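Putative polyketide synthase (PDB 6HP2) probably takes part in bacillaene synthesis as a multidomain polyketide synthase, of which this domain is the O-methyltransferase, seen with S-adenosyl-L-homocysteine bound. Local coordinates at residues Y44-F50 and K79-R84; V86-K90 and C287-L291; I239-Q244 and Y316-L320. One frame throughout, in Å; residues are numbered along the deposited sequence.

Interaction 1 (Y44-F50 and K79-R84). With SAH (S-adenosyl-L-homocysteine), chain B.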
loop_
_atom_site.group_PDB
_atom_site.type_symbol
_atom_site.label_atom_id
_atom_site.label_comp_id
_atom_site.label_asym_id
_atom_site.label_seq_id
_atom_site.Cartn_x
_atom_site.Cartn_y
_atom_site.Cartn_z
ATOM N N TYR A 44 8.865 6.128 -2.774
ATOM C CA TYR A 44 7.621 5.381 -2.702
ATOM C C TYR A 44 6.969 5.417 -4.065
ATOM O O TYR A 44 6.967 6.459 -4.705
ATOM C CB TYR A 44 6.691 5.981 -1.665
ATOM C CG TYR A 44 7.295 6.039 -0.273
ATOM C CD1 TYR A 44 7.446 4.892 0.509
ATOM C CD2 TYR A 44 7.624 7.269 0.277
ATOM C CE1 TYR A 44 7.994 4.978 1.798
ATOM C CE2 TYR A 44 8.150 7.379 1.529
ATOM C CZ TYR A 44 8.341 6.237 2.297
ATOM O OH TYR A 44 8.858 6.345 3.547
ATOM N N LEU A 45 6.425 4.273 -4.499
ATOM C CA LEU A 45 5.786 4.150 -5.811
ATOM C C LEU A 45 4.261 4.165 -5.709
ATOM O O LEU A 45 3.571 3.425 -6.408
ATOM C CB LEU A 45 6.248 2.877 -6.496
ATOM C CG LEU A 45 7.789 2.669 -6.558
ATOM C CD1 LEU A 45 8.091 1.350 -7.237
ATOM C CD2 LEU A 45 8.432 3.838 -7.239
ATOM N N THR A 46 3.711 5.011 -4.866
ATOM C CA THR A 46 2.260 5.076 -4.643
ATOM C C THR A 46 1.748 6.511 -4.778
ATOM O O THR A 46 2.508 7.478 -4.697
ATOM C CB THR A 46 1.934 4.582 -3.228
ATOM O OG1 THR A 46 2.612 5.434 -2.295
ATOM C CG2 THR A 46 2.448 3.140 -3.029
ATOM N N VAL A 47 0.445 6.651 -4.935
ATOM C CA VAL A 47 -0.190 7.955 -4.840
ATOM C C VAL A 47 -0.224 8.334 -3.364
ATOM O O VAL A 47 0.294 7.603 -2.512
ATOM C CB VAL A 47 -1.584 7.905 -5.492
ATOM C CG1 VAL A 47 -1.411 7.594 -6.973
ATOM C CG2 VAL A 47 -2.440 6.836 -4.797
ATOM N N CYS A 48 -0.773 9.495 -3.060
ATOM C CA CYS A 48 -0.680 10.078 -1.731
ATOM C C CYS A 48 -1.914 10.929 -1.523
ATOM O O CYS A 48 -2.513 11.411 -2.492
ATOM C CB CYS A 48 0.590 10.936 -1.566
ATOM S SG CYS A 48 0.641 12.494 -2.535
ATOM N N PRO A 49 -2.319 11.145 -0.261
ATOM C CA PRO A 49 -3.539 11.897 0.023
ATOM C C PRO A 49 -3.377 13.395 0.284
ATOM O O PRO A 49 -2.545 13.748 1.110
ATOM C CB PRO A 49 -3.979 11.277 1.341
ATOM C CG PRO A 49 -2.693 11.089 2.045
ATOM C CD PRO A 49 -1.792 10.546 0.973
ATOM N N PHE A 50 -4.079 14.262 -0.455
ATOM C CA PHE A 50 -4.115 15.702 -0.205
ATOM C C PHE A 50 -5.397 16.013 0.562
ATOM O O PHE A 50 -6.467 15.580 0.146
ATOM C CB PHE A 50 -4.125 16.500 -1.484
ATOM C CG PHE A 50 -2.745 16.733 -2.096
ATOM C CD1 PHE A 50 -1.665 16.004 -1.698
ATOM C CD2 PHE A 50 -2.566 17.667 -3.100
ATOM C CE1 PHE A 50 -0.416 16.224 -2.244
ATOM C CE2 PHE A 50 -1.343 17.854 -3.667
ATOM C CZ PHE A 50 -0.251 17.127 -3.219
ATOM N N LYS A 79 3.330 13.582 2.251
ATOM C CA LYS A 79 2.015 12.976 2.258
ATOM C C LYS A 79 2.100 11.481 2.111
ATOM O O LYS A 79 1.272 10.756 2.671
ATOM C CB LYS A 79 1.152 13.606 1.151
ATOM C CG LYS A 79 1.024 15.159 1.340
ATOM C CD LYS A 79 0.307 15.409 2.684
ATOM C CE LYS A 79 -0.155 16.863 2.811
ATOM N NZ LYS A 79 0.898 17.757 3.347
ATOM N N GLN A 80 3.071 10.994 1.366
ATOM C CA GLN A 80 3.318 9.547 1.310
ATOM C C GLN A 80 3.700 9.007 2.672
ATOM O O GLN A 80 3.256 7.921 3.067
ATOM C CB GLN A 80 4.427 9.256 0.294
ATOM C CG GLN A 80 3.933 9.521 -1.130
ATOM C CD GLN A 80 4.981 9.326 -2.135
ATOM O OE1 GLN A 80 6.083 9.849 -1.982
ATOM N NE2 GLN A 80 4.676 8.556 -3.173
ATOM N N VAL A 81 4.533 9.749 3.400
ATOM C CA VAL A 81 4.863 9.347 4.749
ATOM C C VAL A 81 3.617 9.415 5.641
ATOM O O VAL A 81 3.393 8.550 6.480
ATOM C CB VAL A 81 5.989 10.236 5.285
ATOM C CG1 VAL A 81 6.136 10.019 6.778
ATOM C CG2 VAL A 81 7.347 9.934 4.510
ATOM N N GLU A 82 2.860 10.493 5.544
ATOM C CA GLU A 82 1.708 10.662 6.429
ATOM C C GLU A 82 0.755 9.480 6.288
ATOM O O GLU A 82 0.266 8.929 7.276
ATOM C CB GLU A 82 0.995 11.961 6.082
ATOM C CG GLU A 82 -0.343 12.163 6.879
ATOM C CD GLU A 82 -1.204 13.243 6.232
ATOM O OE1 GLU A 82 -0.959 14.412 6.575
ATOM O OE2 GLU A 82 -2.081 12.919 5.360
ATOM N N MET A 83 0.454 9.098 5.051
ATOM C CA MET A 83 -0.464 7.985 4.819
ATOM C C MET A 83 0.041 6.692 5.436
ATOM O O MET A 83 -0.720 5.932 6.037
ATOM C CB MET A 83 -0.677 7.779 3.334
ATOM C CG MET A 83 -1.641 6.635 3.025
ATOM S SD MET A 83 -2.120 6.586 1.249
ATOM C CE MET A 83 -0.599 6.255 0.413
ATOM N N ARG A 84 1.309 6.392 5.253
ATOM C CA ARG A 84 1.898 5.213 5.897
ATOM C C ARG A 84 1.845 5.312 7.415
ATOM O O ARG A 84 1.643 4.302 8.092
ATOM C CB ARG A 84 3.333 5.049 5.398
ATOM C CG ARG A 84 3.388 4.494 3.993
ATOM C CD ARG A 84 4.836 4.551 3.451
ATOM N NE ARG A 84 4.998 3.665 2.297
ATOM C CZ ARG A 84 4.557 3.952 1.070
ATOM N NH1 ARG A 84 3.875 5.093 0.828
ATOM N NH2 ARG A 84 4.776 3.085 0.111
HETATM N N SAH B . 4.939 -1.145 -1.804
HETATM C CA SAH B . 5.889 -0.354 -2.580
HETATM C CB SAH B . 5.749 -0.598 -4.077
HETATM C CG SAH B . 4.334 -0.547 -4.626
HETATM S SD SAH B . 4.338 -0.646 -6.441
HETATM C C SAH B . 5.670 1.098 -2.234
HETATM O O SAH B . 6.374 1.972 -2.740
HETATM O OXT SAH B . 4.794 1.398 -1.429
HETATM C "C5'" SAH B . 3.795 -2.364 -6.589
HETATM C "C4'" SAH B . 4.866 -3.353 -6.135
HETATM O "O4'" SAH B . 4.294 -4.680 -6.145
HETATM C "C3'" SAH B . 6.045 -3.439 -7.160
HETATM O "O3'" SAH B . 7.229 -3.495 -6.349
HETATM C "C2'" SAH B . 5.846 -4.745 -7.926
HETATM O "O2'" SAH B . 7.019 -5.356 -8.377
HETATM C "C1'" SAH B . 5.138 -5.586 -6.841
HETATM N N9 SAH B . 4.372 -6.736 -7.315
HETATM C C8 SAH B . 3.339 -6.757 -8.208
HETATM N N7 SAH B . 2.994 -8.039 -8.367
HETATM C C5 SAH B . 3.748 -8.810 -7.548
HETATM C C6 SAH B . 3.822 -10.176 -7.305
HETATM N N6 SAH B . 3.017 -11.080 -7.862
HETATM N N1 SAH B . 4.713 -10.635 -6.380
HETATM C C2 SAH B . 5.606 -9.778 -5.763
HETATM N N3 SAH B . 5.545 -8.436 -6.037
HETATM C C4 SAH B . 4.668 -7.978 -6.939
HETATM O O HOH W 1 -3.116 14.424 3.481
#

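Interaction 2 (V86-K90 and C287-L291)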
loop_
_atom_site.group_PDB
_atom_site.type_symbol
_atom_site.label_atom_id
_atom_site.label_comp_id
_atom_site.label_asym_id
_atom_site.label_seq_id
_atom_site.Cartn_x
_atom_site.Cartn_y
_atom_site.Cartn_z
ATOM N N VAL A 86 -0.527 6.663 9.144
ATOM C CA VAL A 86 -1.891 6.264 9.510
ATOM C C VAL A 86 -2.020 4.758 9.391
ATOM O O VAL A 86 -2.644 4.117 10.211
ATOM C CB VAL A 86 -2.946 6.998 8.663
ATOM C CG1 VAL A 86 -4.414 6.513 9.011
ATOM C CG2 VAL A 86 -2.869 8.542 8.963
ATOM N N LEU A 87 -1.403 4.161 8.388
ATOM C CA LEU A 87 -1.545 2.713 8.231
ATOM C C LEU A 87 -0.918 1.973 9.407
ATOM O O LEU A 87 -1.465 0.964 9.881
ATOM C CB LEU A 87 -0.858 2.255 6.917
ATOM C CG LEU A 87 -0.891 0.755 6.585
ATOM C CD1 LEU A 87 -2.303 0.347 6.236
ATOM C CD2 LEU A 87 0.075 0.493 5.400
ATOM N N PHE A 88 0.265 2.431 9.842
ATOM C CA PHE A 88 1.060 1.735 10.835
ATOM C C PHE A 88 0.763 2.141 12.295
ATOM O O PHE A 88 1.374 1.581 13.221
ATOM C CB PHE A 88 2.547 1.925 10.544
ATOM C CG PHE A 88 3.082 1.068 9.362
ATOM C CD1 PHE A 88 3.404 -0.258 9.537
ATOM C CD2 PHE A 88 3.316 1.641 8.123
ATOM C CE1 PHE A 88 3.882 -1.020 8.534
ATOM C CE2 PHE A 88 3.798 0.895 7.076
ATOM C CZ PHE A 88 4.085 -0.452 7.272
ATOM N N CYS A 89 -0.116 3.097 12.538
ATOM C CA CYS A 89 -0.100 3.777 13.843
ATOM C C CYS A 89 -0.781 3.014 14.981
ATOM O O CYS A 89 -0.801 3.533 16.124
ATOM C CB CYS A 89 -0.737 5.161 13.742
ATOM S SG CYS A 89 -2.541 5.159 13.596
ATOM N N LYS A 90 -1.306 1.802 14.721
ATOM C CA LYS A 90 -1.840 0.944 15.781
ATOM C C LYS A 90 -0.892 -0.206 16.122
ATOM O O LYS A 90 -1.212 -1.015 16.951
ATOM C CB LYS A 90 -3.215 0.337 15.405
ATOM C CG LYS A 90 -4.275 1.381 15.128
ATOM C CD LYS A 90 -4.654 2.168 16.337
ATOM C CE LYS A 90 -5.764 3.221 16.005
ATOM N NZ LYS A 90 -7.025 2.606 15.527
ATOM N N CYS A 287 -8.299 2.253 -0.217
ATOM C CA CYS A 287 -8.417 2.154 1.227
ATOM C C CYS A 287 -7.241 1.550 1.991
ATOM O O CYS A 287 -6.437 0.808 1.431
ATOM C CB CYS A 287 -9.646 1.318 1.571
ATOM S SG CYS A 287 -11.238 1.855 0.908
ATOM N N LEU A 288 -7.157 1.879 3.282
ATOM C CA LEU A 288 -6.131 1.324 4.144
ATOM C C LEU A 288 -6.805 0.176 4.926
ATOM O O LEU A 288 -7.804 0.401 5.607
ATOM C CB LEU A 288 -5.582 2.354 5.131
ATOM C CG LEU A 288 -5.364 3.788 4.648
ATOM C CD1 LEU A 288 -4.866 4.648 5.800
ATOM C CD2 LEU A 288 -4.379 3.820 3.492
ATOM N N PHE A 289 -6.271 -1.036 4.823
ATOM C CA PHE A 289 -6.813 -2.209 5.505
ATOM C C PHE A 289 -5.918 -2.618 6.676
ATOM O O PHE A 289 -4.713 -2.799 6.482
ATOM C CB PHE A 289 -6.893 -3.459 4.615
ATOM C CG PHE A 289 -7.734 -3.327 3.381
ATOM C CD1 PHE A 289 -7.390 -2.457 2.381
ATOM C CD2 PHE A 289 -8.774 -4.181 3.178
ATOM C CE1 PHE A 289 -8.131 -2.411 1.210
ATOM C CE2 PHE A 289 -9.555 -4.114 2.019
ATOM C CZ PHE A 289 -9.228 -3.224 1.047
ATOM N N LYS A 290 -6.520 -2.862 7.839
ATOM C CA LYS A 290 -5.824 -3.486 8.979
ATOM C C LYS A 290 -6.556 -4.785 9.312
ATOM O O LYS A 290 -7.727 -4.782 9.764
ATOM C CB LYS A 290 -5.762 -2.551 10.170
ATOM C CG LYS A 290 -5.418 -1.146 9.747
ATOM C CD LYS A 290 -5.017 -0.279 10.980
ATOM C CE LYS A 290 -4.603 1.090 10.494
ATOM N NZ LYS A 290 -4.105 1.949 11.590
ATOM N N LEU A 291 -5.864 -5.898 9.081
ATOM C CA LEU A 291 -6.475 -7.220 9.207
ATOM C C LEU A 291 -5.812 -8.007 10.341
ATOM O O LEU A 291 -4.594 -7.896 10.573
ATOM C CB LEU A 291 -6.333 -8.040 7.902
ATOM C CG LEU A 291 -6.596 -7.289 6.590
ATOM C CD1 LEU A 291 -6.231 -8.149 5.385
ATOM C CD2 LEU A 291 -8.057 -6.895 6.502
HETATM O O HOH W 2 -1.834 0.167 12.282
HETATM O O HOH W 3 -6.062 3.763 12.643
#

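Interaction 3 (I239-Q244 and Y316-L320)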
loop_
_atom_site.group_PDB
_atom_site.type_symbol
_atom_site.label_atom_id
_atom_site.label_comp_id
_atom_site.label_asym_id
_atom_site.label_seq_id
_atom_site.Cartn_x
_atom_site.Cartn_y
_atom_site.Cartn_z
ATOM N N ILE A 239 -10.124 2.092 6.312
ATOM C CA ILE A 239 -10.165 3.520 6.214
ATOM C C ILE A 239 -10.276 3.938 4.754
ATOM O O ILE A 239 -9.486 3.488 3.943
ATOM C CB ILE A 239 -8.876 4.109 6.798
ATOM C CG1 ILE A 239 -8.785 3.827 8.301
ATOM C CG2 ILE A 239 -8.811 5.589 6.522
ATOM C CD1 ILE A 239 -7.406 4.052 8.880
ATOM N N ASP A 240 -11.214 4.819 4.415
ATOM C CA ASP A 240 -11.377 5.217 3.023
ATOM C C ASP A 240 -10.639 6.531 2.728
ATOM O O ASP A 240 -10.939 7.556 3.337
ATOM C CB ASP A 240 -12.864 5.381 2.709
ATOM C CG ASP A 240 -13.121 5.667 1.244
ATOM O OD1 ASP A 240 -12.149 5.677 0.463
ATOM O OD2 ASP A 240 -14.293 5.879 0.877
ATOM N N VAL A 241 -9.674 6.508 1.807
ATOM C CA VAL A 241 -8.924 7.708 1.457
ATOM C C VAL A 241 -9.249 8.226 0.058
ATOM O O VAL A 241 -8.572 9.123 -0.438
ATOM C CB VAL A 241 -7.409 7.452 1.500
ATOM C CG1 VAL A 241 -6.667 8.735 1.821
ATOM C CG2 VAL A 241 -7.064 6.360 2.502
ATOM N N SER A 242 -10.286 7.678 -0.572
ATOM C CA SER A 242 -10.638 8.061 -1.942
ATOM C C SER A 242 -10.743 9.568 -2.211
ATOM O O SER A 242 -10.175 10.050 -3.191
ATOM C CB SER A 242 -11.920 7.353 -2.405
ATOM O OG SER A 242 -11.902 5.985 -2.044
ATOM N N PRO A 243 -11.455 10.321 -1.355
ATOM C CA PRO A 243 -11.533 11.747 -1.694
ATOM C C PRO A 243 -10.176 12.446 -1.664
ATOM O O PRO A 243 -9.885 13.252 -2.544
ATOM C CB PRO A 243 -12.458 12.327 -0.613
ATOM C CG PRO A 243 -13.099 11.153 0.050
ATOM C CD PRO A 243 -12.118 10.032 -0.073
ATOM N N GLN A 244 -9.364 12.147 -0.656
ATOM C CA GLN A 244 -8.053 12.770 -0.533
ATOM C C GLN A 244 -7.129 12.402 -1.694
ATOM O O GLN A 244 -6.384 13.244 -2.188
ATOM C CB GLN A 244 -7.405 12.417 0.802
ATOM C CG GLN A 244 -8.097 13.034 2.006
ATOM C CD GLN A 244 -9.492 12.484 2.229
ATOM O OE1 GLN A 244 -9.735 11.291 2.057
ATOM N NE2 GLN A 244 -10.416 13.353 2.617
ATOM N N TYR A 316 -10.480 8.950 6.099
ATOM C CA TYR A 316 -9.067 9.182 6.434
ATOM C C TYR A 316 -8.814 10.417 7.317
ATOM O O TYR A 316 -7.952 10.380 8.193
ATOM C CB TYR A 316 -8.248 9.222 5.135
ATOM C CG TYR A 316 -6.776 9.504 5.284
ATOM C CD1 TYR A 316 -5.888 8.491 5.608
ATOM C CD2 TYR A 316 -6.265 10.773 5.049
ATOM C CE1 TYR A 316 -4.536 8.737 5.725
ATOM C CE2 TYR A 316 -4.913 11.029 5.164
ATOM C CZ TYR A 316 -4.055 10.006 5.500
ATOM O OH TYR A 316 -2.707 10.243 5.618
ATOM N N PRO A 317 -9.568 11.533 7.047
ATOM C CA PRO A 317 -9.315 12.662 7.947
ATOM C C PRO A 317 -9.612 12.337 9.390
ATOM O O PRO A 317 -8.928 12.863 10.278
ATOM C CB PRO A 317 -10.258 13.752 7.448
ATOM C CG PRO A 317 -10.471 13.373 5.944
ATOM C CD PRO A 317 -10.533 11.879 5.980
ATOM N N GLU A 318 -10.586 11.450 9.634
ATOM C CA GLU A 318 -10.933 11.087 11.009
ATOM C C GLU A 318 -9.841 10.229 11.609
ATOM O O GLU A 318 -9.440 10.451 12.756
ATOM C CB GLU A 318 -12.281 10.358 11.068
ATOM C CG GLU A 318 -12.659 9.842 12.454
ATOM C CD GLU A 318 -13.864 8.890 12.433
ATOM O OE1 GLU A 318 -14.814 9.124 11.644
ATOM O OE2 GLU A 318 -13.848 7.901 13.193
ATOM N N ALA A 319 -9.349 9.243 10.843
ATOM C CA ALA A 319 -8.233 8.413 11.289
ATOM C C ALA A 319 -6.947 9.219 11.469
ATOM O O ALA A 319 -6.168 8.968 12.410
ATOM C CB ALA A 319 -8.008 7.282 10.291
ATOM N N LEU A 320 -6.664 10.131 10.537
ATOM C CA LEU A 320 -5.493 10.991 10.657
ATOM C C LEU A 320 -5.577 11.848 11.912
ATOM O O LEU A 320 -4.610 11.962 12.670
ATOM C CB LEU A 320 -5.384 11.888 9.423
ATOM C CG LEU A 320 -4.318 12.949 9.364
ATOM C CD1 LEU A 320 -2.884 12.352 9.463
ATOM C CD2 LEU A 320 -4.497 13.767 8.052
#

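Interaction 1 (Y44-F50 and K79-R84)
Gln80 lays its carboxamide against the backbone of Thr46, giving a polar centre to a contact in which loop 44-50 crosses one flank of helix 70-88. Extended beyond CG, its chain carries NE2 far enough to donate to Thr46 O at 2.9 Å. The acceptor lies close to the amide plane, yet the bond is bent, with 138° at the hydrogen. A weak second bond joins the same NE2 to Tyr44 O. The other amide atom, OE1, sits at the edge of the Tyr44 ring, whose plane stands 79° from that of the amide, and it has Arg73 as a weak partner.

Packing is tight along the middle of the loop. Cys48 CB meets Gln80 CG at 3.7 Å, while Pro49 CD rests on Lys79 O at 3.5 Å and on Met83 CB at 3.8 Å. Met83 bends at its last torsion (chi3 64°), bringing CE to 3.3 Å from Val47 O.

The fit is looser on the side of Lys79 and Glu82, which are partly exposed to solvent. Lys79 offers CG to Phe50 CE1 at 4.0 Å, and its ammonium end leads away from the loop. Here a water donates to both Pro49 O and Glu82 OE2, also hydrogen-bonded to Tyr316 OH.

At the other end lies the bound S-adenosyl-L-homocysteine. Leu45 N donates almost straight to SAH O at 2.9 Å. Arg84, which binds the ligand, directs its guanidinium toward the carboxylate end, though the modelled approach is too short to define a bond. Thr46 OG1 takes a weak bond from NH1, and Asp109 forms a salt bridge with NE. A backbone donor from the loop and a cation from the helix thus face the ligand's carboxylate end, consistent with ligand binding drawing the two together.

Interaction 2 (V86-K90 and C287-L291)
Val86 begins the contact by setting CG1 against Leu288 CD1 at 3.7 Å, the two branched side chains crossing at about a right angle. Its carbonyl is near the end of helix 70-88 and turns to the strand for a partner: Lys290 NZ donates to Val86 O at 3.0 Å, approaching nearly along the C=O axis (163°). The lysine can do this because its chain runs extended beyond CG, all the way from the strand to the helix.

Leu87 follows, with CG anti to the backbone N (chi1 179°), a setting that brings CD1 within 4.0 Å of Leu288 CB and beside Phe289 O. Its own carbonyl oxygen lies 3.2 Å from Lys290 CE and accepts from a water, which in turn accepts from Lys290 NZ and from Lys90 N. In fold terms the helix packs on strand 284-293, the antiparallel member of the 3-2-1-4-5-7-6 strand order by which class I, Rossmann-like methyltransferases are known; an extra short strand, 314-315, extends the sheet beyond strand 233-240. A positive ammonium beside carbonyls near the C-terminal end of a helix would probably be stabilised by the negative end of the helix dipole.

Beyond Phe88, Cys89 brings SG to 4.1 Å from Lys290 NZ. Lys90 then passes its CG at 3.6 Å from the same nitrogen, crossing the other lysine at about a right angle. The two ammonium groups stay 4.9 Å apart, NZ to NZ; a second water accepts from Lys290 NZ and, weakly, from Lys90 NZ, which has its salt bridge with Glu237.

Interaction 3 (I239-Q244 and Y316-L320)
Tyr316, the first residue of helix 316-326, lies against Val241 and can be traced outward from its backbone. CB meets Asp240 O at 3.6 Å and Val241 CG1 at 3.7 Å, with Ile239 CG2 a little farther off. A first torsion near 180° (chi1 178°) turns the ring onto Val241, and CG comes to 3.5 Å from Val241 CG1. That methyl sits over one face of the ring, displaced towards the rim, in a CH-pi contact 26° off the ring normal. CD1 feels both methyls of Val241, CD2 only CG1. Ile239 CG2 approaches at the ring edge. CE1 turns to Val86 of helix 70-88, and the tip, OH, is hydrogen-bonded to Glu82 OE2.

The sheet ends here: strand 233-240 runs parallel to the short outermost strand 314-315, and the bond from Tyr316 N to Asp240 O, 3.1 Å, carries that link into the first turn of the helix. Asp240 also leads into the next helix through an Asx turn: its OD1 accepts from Ser242 N at 2.9 Å and, in a short contact, from Ser242 OG, with Val241 at the N-cap position between the two residues.

To one side, Ala319 CB packs on Ile239 CD1 at 3.6 Å. Gln244, bent at chi2 (66°), turns its amide back so that NE2 touches Pro317 CG at 3.3 Å.

The three contacts touch one another pairwise, their centres about 11 to 13 Å apart. Interactions 1 and 2 share helix 70-88 and meet where Met83 CG touches Leu288 CD2 at 4.0 Å. Interactions 2 and 3 reach neighbouring strands of one sheet, joined by Leu288 N to Ile239 O at 2.9 Å, and Val86 CG2 packs on Tyr316 CE1 at 3.6 Å. Between interactions 1 and 3, Glu82 OE2 and Tyr316 OH lie 2.8 Å apart, and Phe50 N meets Gln244 O at 3.1 Å. Interaction 1 touches S-adenosyl-L-homocysteine itself; the side chains of Leu87 and Val241 lie about 8 Å and about 13 Å from the ligand.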